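Long-range contact in phosphoenolpyruvate--protein phosphotransferase (Escherichia coli, PDB 5T12), which probably transfers the phosphoryl group of phosphoenolpyruvate to the carrier protein NPr in the nitrogen-metabolic phosphotransferase system, this chain being its Enzyme I N-terminal (EIN) domain: residues A[171-184]-A[194-206]. The protein carries 1 engineered substitution. Sequence-based numbering, arbitrary orientation.
Sequences QDRLVGVVVRDGAA and ALGIPTVMGADIQ
V177 pairs with T199 and V178 with V200 where the parallel strands 174-179 and 199-201 (short axes 3° apart) meet in a beta-alpha-beta unit whose crossover is helix 187-195, within the mobile (swivelling phosphohistidine) domain of the PEP-utilising family. Three backbone bonds fix the register: V177 N to P198 O, V200 N to V177 O and, nearly straight at 171° and in the carbonyl plane, V179 N to V200 O at 2.9 Å. Beyond the paired residues the register slips by one: A203 N, not G202 N, makes a weak bond to V179 O.

V178 and V200 lie side by side, and V200 CG1, set between its backbone N and carbonyl carbon (chi1 78°), sits 3.7 Å from both V178 CG1 and V178 CG2. On the face of V177 and T199, I197 spreads its branches: CG2 rests over G176 CA, while CD1 meets L174 CD2 at 3.8 Å, the side chains crossing at about a right angle. M201 lies alongside V179, its extended chain carrying SD to 3.5 Å from A183 O.

Strand 154-158 bonds the other edge of 174-179. The solvent-exposed R180 stretches past A203 O, and its NE gives I205 O a bent, weak hydrogen bond of 2.7 Å at the guanidinium edge.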
# COMPACT_ATOMS: atom_id res chain seq x y z
N GLN A 171 1.01 0.84 -7.83
CA GLN A 171 0.15 1.99 -8.04
C GLN A 171 -0.51 1.95 -9.41
O GLN A 171 -1.69 2.29 -9.55
CB GLN A 171 0.94 3.29 -7.88
CG GLN A 171 0.17 4.52 -8.34
CD GLN A 171 0.96 5.80 -8.20
OE1 GLN A 171 1.77 6.16 -9.06
NE2 GLN A 171 0.74 6.51 -7.10
N ASP A 172 0.24 1.54 -10.44
CA ASP A 172 -0.29 1.58 -11.80
C ASP A 172 -1.53 0.72 -11.96
O ASP A 172 -2.41 1.04 -12.77
CB ASP A 172 0.79 1.13 -12.79
CG ASP A 172 1.39 -0.21 -12.42
OD1 ASP A 172 1.71 -0.42 -11.23
OD2 ASP A 172 1.52 -1.07 -13.32
N ARG A 173 -1.64 -0.36 -11.19
CA ARG A 173 -2.78 -1.26 -11.28
C ARG A 173 -3.91 -0.88 -10.33
O ARG A 173 -5.08 -1.16 -10.62
CB ARG A 173 -2.34 -2.69 -11.01
CG ARG A 173 -1.29 -3.21 -11.97
CD ARG A 173 -1.07 -4.70 -11.77
NE ARG A 173 -0.67 -5.37 -13.01
CZ ARG A 173 0.51 -5.93 -13.21
NH1 ARG A 173 1.42 -5.92 -12.25
NH2 ARG A 173 0.78 -6.51 -14.37
N LEU A 174 -3.59 -0.25 -9.20
CA LEU A 174 -4.59 0.11 -8.20
C LEU A 174 -5.30 1.38 -8.65
O LEU A 174 -4.70 2.45 -8.72
CB LEU A 174 -3.93 0.31 -6.83
CG LEU A 174 -4.85 0.70 -5.68
CD1 LEU A 174 -5.85 -0.41 -5.38
CD2 LEU A 174 -4.04 1.04 -4.44
N VAL A 175 -6.60 1.26 -8.93
CA VAL A 175 -7.40 2.40 -9.38
C VAL A 175 -8.48 2.79 -8.38
O VAL A 175 -9.10 3.85 -8.55
CB VAL A 175 -8.04 2.13 -10.76
CG1 VAL A 175 -6.96 1.83 -11.79
CG2 VAL A 175 -9.03 0.99 -10.67
N GLY A 176 -8.73 1.98 -7.35
CA GLY A 176 -9.75 2.30 -6.37
C GLY A 176 -9.64 1.39 -5.17
O GLY A 176 -9.04 0.31 -5.24
N VAL A 177 -10.23 1.84 -4.06
CA VAL A 177 -10.20 1.11 -2.80
C VAL A 177 -11.59 1.16 -2.17
O VAL A 177 -12.27 2.19 -2.23
CB VAL A 177 -9.14 1.68 -1.83
CG1 VAL A 177 -9.07 0.83 -0.56
CG2 VAL A 177 -7.77 1.75 -2.49
N VAL A 178 -12.01 0.04 -1.59
CA VAL A 178 -13.28 -0.05 -0.87
C VAL A 178 -13.01 -0.71 0.48
O VAL A 178 -12.58 -1.87 0.53
CB VAL A 178 -14.34 -0.84 -1.65
CG1 VAL A 178 -15.61 -0.97 -0.81
CG2 VAL A 178 -14.63 -0.17 -2.98
N VAL A 179 -13.27 0.01 1.56
CA VAL A 179 -13.05 -0.49 2.90
C VAL A 179 -14.39 -0.63 3.62
O VAL A 179 -15.25 0.25 3.51
CB VAL A 179 -12.08 0.41 3.69
CG1 VAL A 179 -11.43 -0.39 4.81
CG2 VAL A 179 -11.00 0.96 2.76
N ARG A 180 -14.57 -1.75 4.32
CA ARG A 180 -15.79 -2.03 5.08
C ARG A 180 -15.73 -1.44 6.49
O ARG A 180 -16.65 -0.72 6.90
CB ARG A 180 -16.06 -3.53 5.12
CG ARG A 180 -17.31 -3.89 5.93
CD ARG A 180 -17.33 -5.35 6.33
NE ARG A 180 -18.69 -5.87 6.45
CZ ARG A 180 -19.27 -6.15 7.61
NH1 ARG A 180 -18.62 -5.97 8.75
NH2 ARG A 180 -20.52 -6.61 7.63
N ASP A 181 -14.67 -1.66 7.25
CA ASP A 181 -14.43 -0.83 8.42
C ASP A 181 -13.27 0.11 8.12
O ASP A 181 -12.19 -0.36 7.73
CB ASP A 181 -14.10 -1.67 9.67
CG ASP A 181 -15.08 -2.80 9.91
OD1 ASP A 181 -16.26 -2.66 9.56
OD2 ASP A 181 -14.66 -3.84 10.48
N GLY A 182 -13.50 1.42 8.24
CA GLY A 182 -12.40 2.37 8.21
C GLY A 182 -12.79 3.69 8.83
O GLY A 182 -13.95 3.91 9.18
N ALA A 183 -11.80 4.57 8.97
CA ALA A 183 -12.01 5.96 9.37
C ALA A 183 -11.42 6.84 8.29
O ALA A 183 -10.26 6.66 7.90
CB ALA A 183 -11.38 6.29 10.74
N ALA A 184 -12.23 7.75 7.76
CA ALA A 184 -11.80 8.65 6.71
C ALA A 184 -10.73 9.63 7.17
O ALA A 184 -10.22 10.39 6.35
CB ALA A 184 -13.01 9.40 6.15
N ALA A 194 -3.77 11.75 -1.01
CA ALA A 194 -2.54 12.30 -1.57
C ALA A 194 -2.20 11.65 -2.90
O ALA A 194 -1.67 12.32 -3.80
CB ALA A 194 -1.39 12.12 -0.58
N LEU A 195 -2.49 10.36 -3.06
CA LEU A 195 -2.20 9.64 -4.29
C LEU A 195 -3.29 9.78 -5.34
O LEU A 195 -3.08 9.37 -6.49
CB LEU A 195 -1.98 8.15 -3.98
CG LEU A 195 -0.75 7.82 -3.14
CD1 LEU A 195 -0.81 6.39 -2.63
CD2 LEU A 195 0.52 8.03 -3.96
N GLY A 196 -4.44 10.35 -4.99
CA GLY A 196 -5.50 10.53 -5.96
C GLY A 196 -6.25 9.27 -6.32
O GLY A 196 -6.67 9.11 -7.47
N ILE A 197 -6.43 8.37 -5.36
CA ILE A 197 -7.12 7.10 -5.59
C ILE A 197 -8.53 7.23 -5.07
O ILE A 197 -8.73 7.57 -3.89
CB ILE A 197 -6.39 5.93 -4.89
CG1 ILE A 197 -4.91 5.92 -5.27
CG2 ILE A 197 -7.05 4.61 -5.25
CD1 ILE A 197 -4.12 4.83 -4.58
N PRO A 198 -9.57 6.99 -5.89
CA PRO A 198 -10.94 6.98 -5.37
C PRO A 198 -11.09 5.93 -4.29
O PRO A 198 -10.69 4.77 -4.46
CB PRO A 198 -11.78 6.65 -6.61
CG PRO A 198 -10.92 7.05 -7.77
CD PRO A 198 -9.51 6.79 -7.35
N THR A 199 -11.67 6.33 -3.16
CA THR A 199 -11.74 5.46 -2.00
C THR A 199 -13.05 5.68 -1.27
O THR A 199 -13.46 6.82 -1.05
CB THR A 199 -10.55 5.71 -1.06
OG1 THR A 199 -9.33 5.34 -1.72
CG2 THR A 199 -10.69 4.89 0.22
N VAL A 200 -13.70 4.58 -0.88
CA VAL A 200 -14.95 4.60 -0.14
C VAL A 200 -14.79 3.73 1.10
O VAL A 200 -14.08 2.71 1.06
CB VAL A 200 -16.13 4.14 -1.03
CG1 VAL A 200 -16.17 2.63 -1.17
CG2 VAL A 200 -17.44 4.68 -0.50
N MET A 201 -15.40 4.14 2.21
CA MET A 201 -15.21 3.48 3.49
C MET A 201 -16.55 3.30 4.20
O MET A 201 -17.58 3.80 3.75
CB MET A 201 -14.24 4.25 4.39
CG MET A 201 -12.79 4.25 3.91
SD MET A 201 -11.71 5.16 5.03
CE MET A 201 -10.11 4.88 4.27
N GLY A 202 -16.51 2.59 5.32
CA GLY A 202 -17.70 2.35 6.12
C GLY A 202 -18.82 1.67 5.36
O GLY A 202 -19.99 1.87 5.69
N ALA A 203 -18.48 0.86 4.37
CA ALA A 203 -19.45 0.29 3.44
C ALA A 203 -19.85 -1.11 3.89
O ALA A 203 -18.99 -1.99 4.02
CB ALA A 203 -18.87 0.24 2.03
N ASP A 204 -21.15 -1.32 4.10
CA ASP A 204 -21.67 -2.67 4.30
C ASP A 204 -21.29 -3.52 3.10
O ASP A 204 -21.87 -3.38 2.02
CB ASP A 204 -23.18 -2.65 4.51
CG ASP A 204 -23.59 -1.94 5.80
OD1 ASP A 204 -22.73 -1.80 6.69
OD2 ASP A 204 -24.76 -1.55 5.92
N ILE A 205 -20.31 -4.40 3.28
CA ILE A 205 -19.68 -5.09 2.16
C ILE A 205 -19.01 -6.35 2.69
O ILE A 205 -18.59 -6.40 3.85
CB ILE A 205 -18.68 -4.16 1.43
CG1 ILE A 205 -19.17 -3.85 0.02
CG2 ILE A 205 -17.26 -4.75 1.42
CD1 ILE A 205 -19.50 -2.41 -0.15
N GLN A 206 -18.94 -7.37 1.85
CA GLN A 206 -18.18 -8.58 2.19
C GLN A 206 -17.01 -8.69 1.23
O GLN A 206 -17.21 -8.99 0.04
CB GLN A 206 -19.08 -9.81 2.12
CG GLN A 206 -20.15 -9.81 3.21
CD GLN A 206 -21.12 -10.97 3.10
OE1 GLN A 206 -21.34 -11.52 2.02
NE2 GLN A 206 -21.72 -11.34 4.23